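Local coordinates for 70 kDa protein (Xanthomonas sp., PDB 4B2N), which is a c-type cytochrome with two hemes that acts as a processive rubber oxygenase, probably cleaving the polymer with dioxygen, at residues 93-98 with 340-345; 263-268 with 471-476; 424-429 with 639-644. All coordinates share one frame; numbering follows the deposited sequence.

Contact 1 of 3, residues 93-98 with 340-345; sequences ASATRG and NNFLIS
S94 and N341 meet through their polar ends. N341 ND2 donates to S94 OG at 2.8 Å, with an N-H...O angle of 171°. The hydroxyl lies almost in the plane of the N341 amide. S94 OG is anti to its own backbone N, chi1 177°, which carries it toward the other helix. The same hydroxyl is hydrogen-bonded to D338 OD1. The other end of the amide, N341 OD1, is bonded to R84 NH2. Both ends of the amide are therefore held, which fixes its rotation. Next to this pair the backbones come very close. The CA atoms of A95 and F342 are 3.7 Å apart. This is a crossing of two helices, 88-104 and 333-345. The axes of the two segments approach to 7.1 Å, and their N-to-C directions differ by 105°. Small residues make the approach possible. The side chain of A95 is a methyl, with CB 3.6 Å from F342 CA. G98 has no side chain, and its CA lies 3.9 Å from F342 CB. F342 CB also sits 3.3 Å from A95 O. F342 CG is anti to the backbone N, and the ring leads away from the segment 93-98. It lies near R99 and L102 of helix 88-104 and meets W209 edge-to-face. One turn on from N341, S345 touches A95 CB through both CB and OG. S345 OG turns back into its own helix and donates to F342 O at 2.6 Å, on a lone pair in the carbonyl plane. F342 O also accepts from S345 N.

Contact 2 of 3, residues 263-268 with 471-476; sequences DMETLT and ELRRVP
The carboxylate of D263 has a different task for each oxygen: OD2 binds R473 across the contact, while OD1 folds its own loop. R473 NH2 donates to D263 OD2 at 2.8 Å, in a nearly straight hydrogen bond that is part of a salt bridge. The oxygen lies close to the guanidinium plane, at its edge. On the acid side, the donor stands 41° out of the carboxylate plane. The two planes are 60° apart. R473 NE adds a weak bond to the same oxygen. S470 OG is hydrogen-bonded to D263 OD2 as well, and R473 NH2 has a second partner in S464 O. The other oxygen, OD1, accepts from E265 N at 2.8 Å, which closes an Asx turn. It also accepts from T266 N at 3.0 Å, an Asx motif. With the backbone bonds D263 N to T268 O and L267 N to D263 O, they fold the loop 263-268, which packs on the side of helix 467-481. E265 OE1 approaches the R473 chain at CD, 3.4 Å away, and forms a long salt bridge with NE. A water links the three charged groups. It accepts from R473 NE at 2.7 Å and lies 2.6 Å from E265 OE1, to which it can donate. Its bond to D263 OD2 is weak. More acceptors lie near the water than it has protons, so not all of these bonds can be made at once. T266 CG2 borders R473 NH2. R474 takes another route. Its chain bends at chi2, -72°, and D263 CA lies over one face of its guanidinium, 4.0 Å above the plane and toward the rim. The end of R474 is held by a salt bridge to E275 and by bonds to the backbone oxygens of P259 and A270.

Contact 3 of 3, residues 424-429 with 639-644; sequences ETIRTD and GGHDFT. With HEC (heme c), chain D.
The contact belongs to the site of the heme c whose iron H641 binds as an axial ligand, and here H641 is held against I426. H641 NE2 is 2.0 Å from the iron, and H394 is the second histidine bound to it. H641 N donates to I426 O at 2.7 Å, an almost straight backbone bond. This ties the backbone of the ligand to the end of a helix. I426 CD1 touches the edge of the imidazole at CD2, 3.6 Å away, and also packs on HEC C2D. F643 CE1 lies 3.4 Å above the imidazole plane, over its centre, and also touches HEC C1C. T425 O meets the edge of the F643 ring. Next to the ligand, G640 CA comes within 3.3 Å of R427 O, an approach that its lack of a side chain allows. T428 OG1 donates to the propionate oxygen HEC O1D at 2.8 Å. T428 CA makes a C-H...O contact with G639 O. R427, exposed, forms a salt bridge from NH2 to D642 OD2 at 3.0 Å. One water accepts from D642 N and donates to T425 O. A second joins D429 N to G639 O. The segment 424-429 leaves helix 423-426 at R427, which has positive phi. The segment 639-644 lies in the loop between strand 629-630 and helix 649-660. Y501 of strand 500-502 touches the side chains of I426 and T428.

The three contacts are separate and share no helix or strand. Contact 1 joins helices 88-104 and 333-345. Contact 2 sets a loop on helix 467-481. Contact 3 pairs the end of helix 423-426 with a loop before helix 649-660. Centres of contacts 1 and 2 are 32 Å apart, those of 1 and 3 are 35 Å, and those of 2 and 3 are 40 Å. Contacts 1 and 3 lie on opposite sides of the chain's centre. Along the chain, contact 1 closes before contact 3 opens, while contact 2 crosses both. Contact 3 holds one heme directly. Contact 1 lies next to the other, which L343 touches. Contact 2 is a buried salt-bridge network far from the chain's centre.

Contact 1 of 3, residues 93-98 with 340-345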
loop_
_atom_site.group_PDB
_atom_site.type_symbol
_atom_site.label_atom_id
_atom_site.label_comp_id
_atom_site.label_asym_id
_atom_site.label_seq_id
_atom_site.Cartn_x
_atom_site.Cartn_y
_atom_site.Cartn_z
ATOM N N ALA A 93 -8.247 -17.837 -14.209
ATOM C CA ALA A 93 -7.667 -17.282 -15.454
ATOM C C ALA A 93 -7.425 -15.792 -15.225
ATOM O O ALA A 93 -6.411 -15.237 -15.621
ATOM C CB ALA A 93 -8.694 -17.410 -16.565
ATOM N N SER A 94 -8.416 -15.140 -14.571
ATOM C CA SER A 94 -8.273 -13.710 -14.237
ATOM C C SER A 94 -7.037 -13.459 -13.350
ATOM O O SER A 94 -6.211 -12.576 -13.632
ATOM C CB SER A 94 -9.565 -13.150 -13.625
ATOM O OG SER A 94 -9.353 -11.782 -13.255
ATOM N N ALA A 95 -6.894 -14.259 -12.308
ATOM C CA ALA A 95 -5.773 -14.112 -11.378
ATOM C C ALA A 95 -4.433 -14.385 -12.100
ATOM O O ALA A 95 -3.443 -13.639 -11.869
ATOM C CB ALA A 95 -5.976 -15.038 -10.144
ATOM N N THR A 96 -4.419 -15.298 -13.099
ATOM C CA THR A 96 -3.200 -15.525 -13.857
ATOM C C THR A 96 -2.887 -14.282 -14.656
ATOM O O THR A 96 -1.710 -13.914 -14.776
ATOM C CB THR A 96 -3.326 -16.766 -14.781
ATOM O OG1 THR A 96 -3.333 -17.907 -13.915
ATOM C CG2 THR A 96 -2.141 -16.903 -15.681
ATOM N N ARG A 97 -3.910 -13.703 -15.323
ATOM C CA ARG A 97 -3.672 -12.492 -16.121
ATOM C C ARG A 97 -3.197 -11.359 -15.220
ATOM O O ARG A 97 -2.323 -10.576 -15.612
ATOM C CB ARG A 97 -4.908 -12.008 -16.874
ATOM C CG ARG A 97 -5.367 -13.000 -17.918
ATOM C CD ARG A 97 -6.478 -12.426 -18.801
ATOM N NE ARG A 97 -7.709 -12.241 -18.028
ATOM C CZ ARG A 97 -8.712 -13.087 -17.907
ATOM N NH1 ARG A 97 -8.676 -14.292 -18.459
ATOM N NH2 ARG A 97 -9.759 -12.713 -17.188
ATOM N N GLY A 98 -3.760 -11.298 -14.036
ATOM C CA GLY A 98 -3.376 -10.254 -13.037
ATOM C C GLY A 98 -1.836 -10.375 -12.805
ATOM O O GLY A 98 -1.117 -9.359 -12.755
ATOM N N ASN A 340 -6.648 -7.183 -9.495
ATOM C CA ASN A 340 -7.420 -7.288 -8.271
ATOM C C ASN A 340 -7.760 -8.749 -7.924
ATOM O O ASN A 340 -7.648 -9.165 -6.781
ATOM C CB ASN A 340 -8.699 -6.459 -8.353
ATOM C CG ASN A 340 -9.502 -6.562 -7.108
ATOM O OD1 ASN A 340 -10.616 -7.131 -7.127
ATOM N ND2 ASN A 340 -8.927 -6.108 -6.000
ATOM N N ASN A 341 -8.241 -9.484 -8.911
ATOM C CA ASN A 341 -8.413 -10.911 -8.732
ATOM C C ASN A 341 -7.137 -11.686 -8.402
ATOM O O ASN A 341 -7.199 -12.561 -7.612
ATOM C CB ASN A 341 -9.093 -11.526 -9.919
ATOM C CG ASN A 341 -10.551 -11.144 -9.989
ATOM O OD1 ASN A 341 -11.199 -10.880 -8.938
ATOM N ND2 ASN A 341 -11.063 -11.031 -11.199
ATOM N N PHE A 342 -5.992 -11.388 -9.022
ATOM C CA PHE A 342 -4.777 -12.005 -8.551
ATOM C C PHE A 342 -4.588 -11.657 -7.042
ATOM O O PHE A 342 -4.313 -12.538 -6.226
ATOM C CB PHE A 342 -3.559 -11.520 -9.382
ATOM C CG PHE A 342 -2.253 -12.059 -8.871
ATOM C CD1 PHE A 342 -2.084 -13.447 -8.701
ATOM C CD2 PHE A 342 -1.208 -11.190 -8.593
ATOM C CE1 PHE A 342 -0.856 -13.922 -8.220
ATOM C CE2 PHE A 342 0.031 -11.648 -8.166
ATOM C CZ PHE A 342 0.175 -13.026 -7.949
ATOM N N LEU A 343 -4.695 -10.377 -6.677
ATOM C CA LEU A 343 -4.487 -9.990 -5.230
ATOM C C LEU A 343 -5.416 -10.758 -4.304
ATOM O O LEU A 343 -5.012 -11.227 -3.223
ATOM C CB LEU A 343 -4.726 -8.462 -5.049
ATOM C CG LEU A 343 -3.888 -7.589 -6.015
ATOM C CD1 LEU A 343 -4.019 -6.110 -5.657
ATOM C CD2 LEU A 343 -2.419 -7.980 -5.812
ATOM N N ILE A 344 -6.672 -10.919 -4.713
ATOM C CA ILE A 344 -7.646 -11.670 -3.837
ATOM C C ILE A 344 -7.266 -13.161 -3.844
ATOM O O ILE A 344 -7.649 -13.883 -2.946
ATOM C CB ILE A 344 -9.064 -11.596 -4.432
ATOM C CG1 ILE A 344 -9.644 -10.200 -4.329
ATOM C CG2 ILE A 344 -10.022 -12.535 -3.740
ATOM C CD1 ILE A 344 -10.873 -10.192 -5.269
ATOM N N SER A 345 -6.489 -13.626 -4.825
ATOM C CA SER A 345 -6.186 -15.087 -4.888
ATOM C C SER A 345 -5.037 -15.404 -3.963
ATOM O O SER A 345 -4.734 -16.572 -3.772
ATOM C CB SER A 345 -5.813 -15.507 -6.337
ATOM O OG SER A 345 -4.493 -15.062 -6.626
#

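Contact 2 of 3, residues 263-268 with 471-476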
loop_
_atom_site.group_PDB
_atom_site.type_symbol
_atom_site.label_atom_id
_atom_site.label_comp_id
_atom_site.label_asym_id
_atom_site.label_seq_id
_atom_site.Cartn_x
_atom_site.Cartn_y
_atom_site.Cartn_z
ATOM N N ASP A 263 -8.789 15.636 -15.623
ATOM C CA ASP A 263 -10.223 15.825 -15.587
ATOM C C ASP A 263 -10.793 14.635 -14.791
ATOM O O ASP A 263 -10.474 13.457 -15.034
ATOM C CB ASP A 263 -10.710 15.842 -17.054
ATOM C CG ASP A 263 -12.218 16.029 -17.171
ATOM O OD1 ASP A 263 -12.962 15.208 -16.596
ATOM O OD2 ASP A 263 -12.699 16.987 -17.849
ATOM N N MET A 264 -11.588 14.929 -13.791
ATOM C CA MET A 264 -12.025 13.912 -12.883
ATOM C C MET A 264 -13.199 13.085 -13.394
ATOM O O MET A 264 -13.610 12.175 -12.713
ATOM C CB MET A 264 -12.446 14.615 -11.605
ATOM C CG MET A 264 -11.202 15.270 -10.980
ATOM S SD MET A 264 -10.137 14.079 -10.122
ATOM C CE MET A 264 -11.210 13.692 -8.705
ATOM N N GLU A 265 -13.702 13.420 -14.596
ATOM C CA GLU A 265 -14.748 12.647 -15.238
ATOM C C GLU A 265 -14.223 11.819 -16.402
ATOM O O GLU A 265 -14.773 10.752 -16.700
ATOM C CB GLU A 265 -15.838 13.573 -15.732
ATOM C CG GLU A 265 -16.639 14.264 -14.622
ATOM C CD GLU A 265 -17.639 15.193 -15.267
ATOM O OE1 GLU A 265 -17.338 16.379 -15.550
ATOM O OE2 GLU A 265 -18.736 14.723 -15.566
ATOM N N THR A 266 -13.168 12.303 -17.072
ATOM C CA THR A 266 -12.735 11.669 -18.305
ATOM C C THR A 266 -11.294 11.139 -18.240
ATOM O O THR A 266 -10.937 10.302 -19.030
ATOM C CB THR A 266 -12.801 12.648 -19.490
ATOM O OG1 THR A 266 -11.744 13.618 -19.366
ATOM C CG2 THR A 266 -14.190 13.342 -19.513
ATOM N N LEU A 267 -10.507 11.607 -17.265
ATOM C CA LEU A 267 -9.102 11.305 -17.158
ATOM C C LEU A 267 -8.249 11.956 -18.256
ATOM O O LEU A 267 -7.083 11.600 -18.391
ATOM C CB LEU A 267 -8.818 9.760 -16.987
ATOM C CG LEU A 267 -9.644 9.028 -15.903
ATOM C CD1 LEU A 267 -9.173 7.526 -15.857
ATOM C CD2 LEU A 267 -9.507 9.746 -14.585
ATOM N N THR A 268 -8.797 12.941 -18.976
ATOM C CA THR A 268 -8.009 13.808 -19.808
ATOM C C THR A 268 -6.962 14.568 -18.954
ATOM O O THR A 268 -7.235 15.023 -17.835
ATOM C CB THR A 268 -8.902 14.871 -20.491
ATOM O OG1 THR A 268 -9.957 14.218 -21.207
ATOM C CG2 THR A 268 -8.103 15.704 -21.427
ATOM N N GLU A 471 -12.137 22.558 -19.331
ATOM C CA GLU A 471 -12.201 23.879 -18.655
ATOM C C GLU A 471 -13.619 24.336 -18.372
ATOM O O GLU A 471 -13.880 24.948 -17.348
ATOM C CB GLU A 471 -11.342 24.968 -19.364
ATOM C CG GLU A 471 -11.488 26.404 -18.799
ATOM C CD GLU A 471 -10.821 27.478 -19.728
ATOM O OE1 GLU A 471 -9.775 27.105 -20.352
ATOM O OE2 GLU A 471 -11.344 28.640 -19.880
ATOM N N LEU A 472 -14.535 24.077 -19.279
ATOM C CA LEU A 472 -15.891 24.476 -19.093
ATOM C C LEU A 472 -16.413 23.786 -17.846
ATOM O O LEU A 472 -16.999 24.399 -16.945
ATOM C CB LEU A 472 -16.723 24.117 -20.389
ATOM C CG LEU A 472 -18.279 24.309 -20.320
ATOM C CD1 LEU A 472 -18.958 24.210 -21.679
ATOM C CD2 LEU A 472 -18.936 23.324 -19.346
ATOM N N ARG A 473 -16.202 22.494 -17.779
ATOM C CA ARG A 473 -16.807 21.679 -16.695
ATOM C C ARG A 473 -16.204 21.935 -15.313
ATOM O O ARG A 473 -16.893 21.698 -14.275
ATOM C CB ARG A 473 -16.632 20.166 -16.991
ATOM C CG ARG A 473 -17.556 19.656 -18.125
ATOM C CD ARG A 473 -17.320 18.174 -18.434
ATOM N NE ARG A 473 -15.940 17.764 -18.746
ATOM C CZ ARG A 473 -15.493 17.541 -19.985
ATOM N NH1 ARG A 473 -16.283 17.808 -21.022
ATOM N NH2 ARG A 473 -14.274 17.051 -20.188
ATOM N N ARG A 474 -14.920 22.295 -15.281
ATOM C CA ARG A 474 -14.242 22.603 -13.956
ATOM C C ARG A 474 -15.023 23.567 -13.046
ATOM O O ARG A 474 -15.084 23.418 -11.787
ATOM C CB ARG A 474 -12.804 23.148 -14.177
ATOM C CG ARG A 474 -11.855 22.090 -14.699
ATOM C CD ARG A 474 -11.505 21.049 -13.618
ATOM N NE ARG A 474 -10.310 20.352 -14.091
ATOM C CZ ARG A 474 -9.623 19.490 -13.386
ATOM N NH1 ARG A 474 -10.039 19.159 -12.182
ATOM N NH2 ARG A 474 -8.488 19.013 -13.900
ATOM N N VAL A 475 -15.613 24.605 -13.650
ATOM C CA VAL A 475 -16.224 25.671 -12.831
ATOM C C VAL A 475 -17.477 25.141 -12.077
ATOM O O VAL A 475 -17.538 25.201 -10.853
ATOM C CB VAL A 475 -16.527 26.917 -13.704
ATOM C CG1 VAL A 475 -17.183 27.979 -12.845
ATOM C CG2 VAL A 475 -15.249 27.474 -14.328
ATOM N N PRO A 476 -18.481 24.577 -12.805
ATOM C CA PRO A 476 -19.640 24.088 -12.063
ATOM C C PRO A 476 -19.256 22.907 -11.222
ATOM O O PRO A 476 -19.887 22.694 -10.225
ATOM C CB PRO A 476 -20.638 23.592 -13.141
ATOM C CG PRO A 476 -19.828 23.510 -14.392
ATOM C CD PRO A 476 -18.757 24.547 -14.247
HETATM O O HOH W 1 -14.994 17.159 -16.315
#

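Contact 3 of 3, residues 424-429 with 639-644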
loop_
_atom_site.group_PDB
_atom_site.type_symbol
_atom_site.label_atom_id
_atom_site.label_comp_id
_atom_site.label_asym_id
_atom_site.label_seq_id
_atom_site.Cartn_x
_atom_site.Cartn_y
_atom_site.Cartn_z
ATOM N N GLU A 424 -9.697 8.478 17.956
ATOM C CA GLU A 424 -9.641 8.822 19.400
ATOM C C GLU A 424 -9.295 7.554 20.181
ATOM O O GLU A 424 -8.863 7.623 21.362
ATOM C CB GLU A 424 -11.014 9.356 19.869
ATOM C CG GLU A 424 -11.359 10.665 19.216
ATOM C CD GLU A 424 -12.018 10.554 17.809
ATOM O OE1 GLU A 424 -12.185 9.429 17.212
ATOM O OE2 GLU A 424 -12.391 11.670 17.297
ATOM N N THR A 425 -9.578 6.393 19.581
ATOM C CA THR A 425 -9.134 5.132 20.164
ATOM C C THR A 425 -7.813 4.596 19.677
ATOM O O THR A 425 -6.958 4.305 20.495
ATOM C CB THR A 425 -10.246 4.045 20.484
ATOM O OG1 THR A 425 -9.836 2.704 20.118
ATOM C CG2 THR A 425 -11.542 4.343 20.037
ATOM N N ILE A 426 -7.580 4.582 18.344
ATOM C CA ILE A 426 -6.295 4.065 17.878
ATOM C C ILE A 426 -5.110 4.961 18.194
ATOM O O ILE A 426 -4.073 4.436 18.589
ATOM C CB ILE A 426 -6.325 3.663 16.370
ATOM C CG1 ILE A 426 -4.943 3.093 15.902
ATOM C CG2 ILE A 426 -6.979 4.750 15.522
ATOM C CD1 ILE A 426 -4.705 1.718 16.618
ATOM N N ARG A 427 -5.271 6.278 18.008
ATOM C CA ARG A 427 -4.281 7.307 18.407
ATOM C C ARG A 427 -2.893 7.104 17.794
ATOM O O ARG A 427 -1.876 7.568 18.353
ATOM C CB ARG A 427 -4.190 7.399 19.911
ATOM C CG ARG A 427 -5.566 7.506 20.540
ATOM C CD ARG A 427 -5.571 8.354 21.813
ATOM N NE ARG A 427 -4.322 8.253 22.577
ATOM C CZ ARG A 427 -3.923 7.157 23.229
ATOM N NH1 ARG A 427 -4.665 6.062 23.190
ATOM N NH2 ARG A 427 -2.778 7.158 23.894
ATOM N N THR A 428 -2.825 6.385 16.672
ATOM C CA THR A 428 -1.532 6.315 15.976
ATOM C C THR A 428 -1.369 7.607 15.210
ATOM O O THR A 428 -2.282 8.467 15.185
ATOM C CB THR A 428 -1.528 5.164 14.979
ATOM O OG1 THR A 428 -2.812 5.139 14.349
ATOM C CG2 THR A 428 -1.277 3.835 15.710
ATOM N N ASP A 429 -0.230 7.769 14.546
ATOM C CA ASP A 429 0.059 9.047 13.889
ATOM C C ASP A 429 -1.119 9.496 13.056
ATOM O O ASP A 429 -1.578 8.762 12.137
ATOM C CB ASP A 429 1.312 8.974 13.029
ATOM C CG ASP A 429 1.776 10.332 12.614
ATOM O OD1 ASP A 429 1.071 10.987 11.818
ATOM O OD2 ASP A 429 2.816 10.776 13.124
ATOM N N GLY A 639 3.615 6.324 18.227
ATOM C CA GLY A 639 2.732 6.238 19.443
ATOM C C GLY A 639 1.425 5.621 19.060
ATOM O O GLY A 639 1.162 5.393 17.873
ATOM N N GLY A 640 0.557 5.362 20.038
ATOM C CA GLY A 640 -0.755 4.814 19.681
ATOM C C GLY A 640 -0.910 3.309 19.851
ATOM O O GLY A 640 0.026 2.594 20.249
ATOM N N HIS A 641 -2.124 2.810 19.601
ATOM C CA HIS A 641 -2.414 1.424 19.841
ATOM C C HIS A 641 -1.875 1.068 21.241
ATOM O O HIS A 641 -1.315 -0.002 21.460
ATOM C CB HIS A 641 -1.723 0.602 18.738
ATOM C CG HIS A 641 -2.242 -0.796 18.601
ATOM N ND1 HIS A 641 -1.881 -1.797 19.429
ATOM C CD2 HIS A 641 -3.088 -1.352 17.657
ATOM C CE1 HIS A 641 -2.458 -2.939 18.998
ATOM N NE2 HIS A 641 -3.193 -2.650 17.927
ATOM N N ASP A 642 -2.074 1.976 22.171
ATOM C CA ASP A 642 -1.496 1.903 23.515
ATOM C C ASP A 642 -2.282 1.088 24.486
ATOM O O ASP A 642 -1.770 0.808 25.600
ATOM C CB ASP A 642 -1.402 3.312 24.108
ATOM C CG ASP A 642 -0.416 4.144 23.411
ATOM O OD1 ASP A 642 0.776 3.791 23.482
ATOM O OD2 ASP A 642 -0.800 5.169 22.797
ATOM N N PHE A 643 -3.507 0.720 24.112
ATOM C CA PHE A 643 -4.337 -0.162 24.959
ATOM C C PHE A 643 -3.689 -1.522 25.201
ATOM O O PHE A 643 -4.077 -2.230 26.087
ATOM C CB PHE A 643 -5.706 -0.362 24.359
ATOM C CG PHE A 643 -5.694 -0.413 22.835
ATOM C CD1 PHE A 643 -5.249 -1.562 22.157
ATOM C CD2 PHE A 643 -6.126 0.682 22.126
ATOM C CE1 PHE A 643 -5.212 -1.584 20.735
ATOM C CE2 PHE A 643 -6.043 0.707 20.680
ATOM C CZ PHE A 643 -5.642 -0.438 20.022
ATOM N N THR A 644 -2.700 -1.902 24.403
ATOM C CA THR A 644 -1.933 -3.107 24.713
ATOM C C THR A 644 -1.046 -3.049 25.999
ATOM O O THR A 644 -0.545 -4.068 26.478
ATOM C CB THR A 644 -1.091 -3.485 23.530
ATOM O OG1 THR A 644 -0.231 -2.386 23.204
ATOM C CG2 THR A 644 -1.984 -3.736 22.336
HETATM FE FE HEC D . -4.247 -3.810 16.718
HETATM C CHA HEC D . -2.440 -2.317 14.180
HETATM C CHB HEC D . -2.053 -6.621 16.738
HETATM C CHC HEC D . -5.697 -5.066 19.547
HETATM C CHD HEC D . -6.913 -1.788 16.043
HETATM N NA HEC D . -2.667 -4.396 15.598
HETATM C C1A HEC D . -1.952 -3.578 14.689
HETATM C C2A HEC D . -0.736 -4.236 14.218
HETATM C C3A HEC D . -0.632 -5.504 14.962
HETATM C C4A HEC D . -1.783 -5.527 15.841
HETATM C CMA HEC D . 0.456 -6.541 14.794
HETATM C CAA HEC D . 0.195 -3.788 13.094
HETATM C CBA HEC D . -0.570 -4.320 11.828
HETATM C CGA HEC D . 0.065 -3.771 10.540
HETATM O O1A HEC D . 0.964 -2.901 10.677
HETATM O O2A HEC D . -0.232 -4.179 9.358
HETATM N NB HEC D . -3.887 -5.564 17.927
HETATM C C1B HEC D . -3.022 -6.571 17.824
HETATM C C2B HEC D . -3.100 -7.604 18.862
HETATM C C3B HEC D . -4.194 -7.108 19.718
HETATM C C4B HEC D . -4.591 -5.877 19.055
HETATM C CMB HEC D . -2.251 -8.850 18.969
HETATM C CAB HEC D . -4.740 -7.700 21.000
HETATM C CBB HEC D . -3.836 -7.673 22.066
HETATM N NC HEC D . -5.996 -3.604 17.536
HETATM C C1C HEC D . -6.417 -4.064 18.816
HETATM C C2C HEC D . -7.661 -3.480 19.303
HETATM C C3C HEC D . -8.018 -2.535 18.275
HETATM C C4C HEC D . -6.931 -2.567 17.257
HETATM C CMC HEC D . -8.410 -3.793 20.590
HETATM C CAC HEC D . -9.233 -1.657 18.322
HETATM C CBC HEC D . -9.568 -0.853 19.349
HETATM N ND HEC D . -4.632 -2.426 15.353
HETATM C C1D HEC D . -5.695 -1.638 15.230
HETATM C C2D HEC D . -5.677 -0.614 14.195
HETATM C C3D HEC D . -4.348 -0.750 13.645
HETATM C C4D HEC D . -3.795 -1.849 14.430
HETATM C CMD HEC D . -6.756 0.366 13.813
HETATM C CAD HEC D . -3.739 0.054 12.519
HETATM C CBD HEC D . -2.917 1.147 13.220
HETATM C CGD HEC D . -2.187 2.038 12.243
HETATM O O1D HEC D . -2.305 3.270 12.270
HETATM O O2D HEC D . -1.516 1.452 11.419
HETATM O O HOH W 2 -4.311 3.797 21.858
HETATM O O HOH W 3 1.674 5.696 15.207
#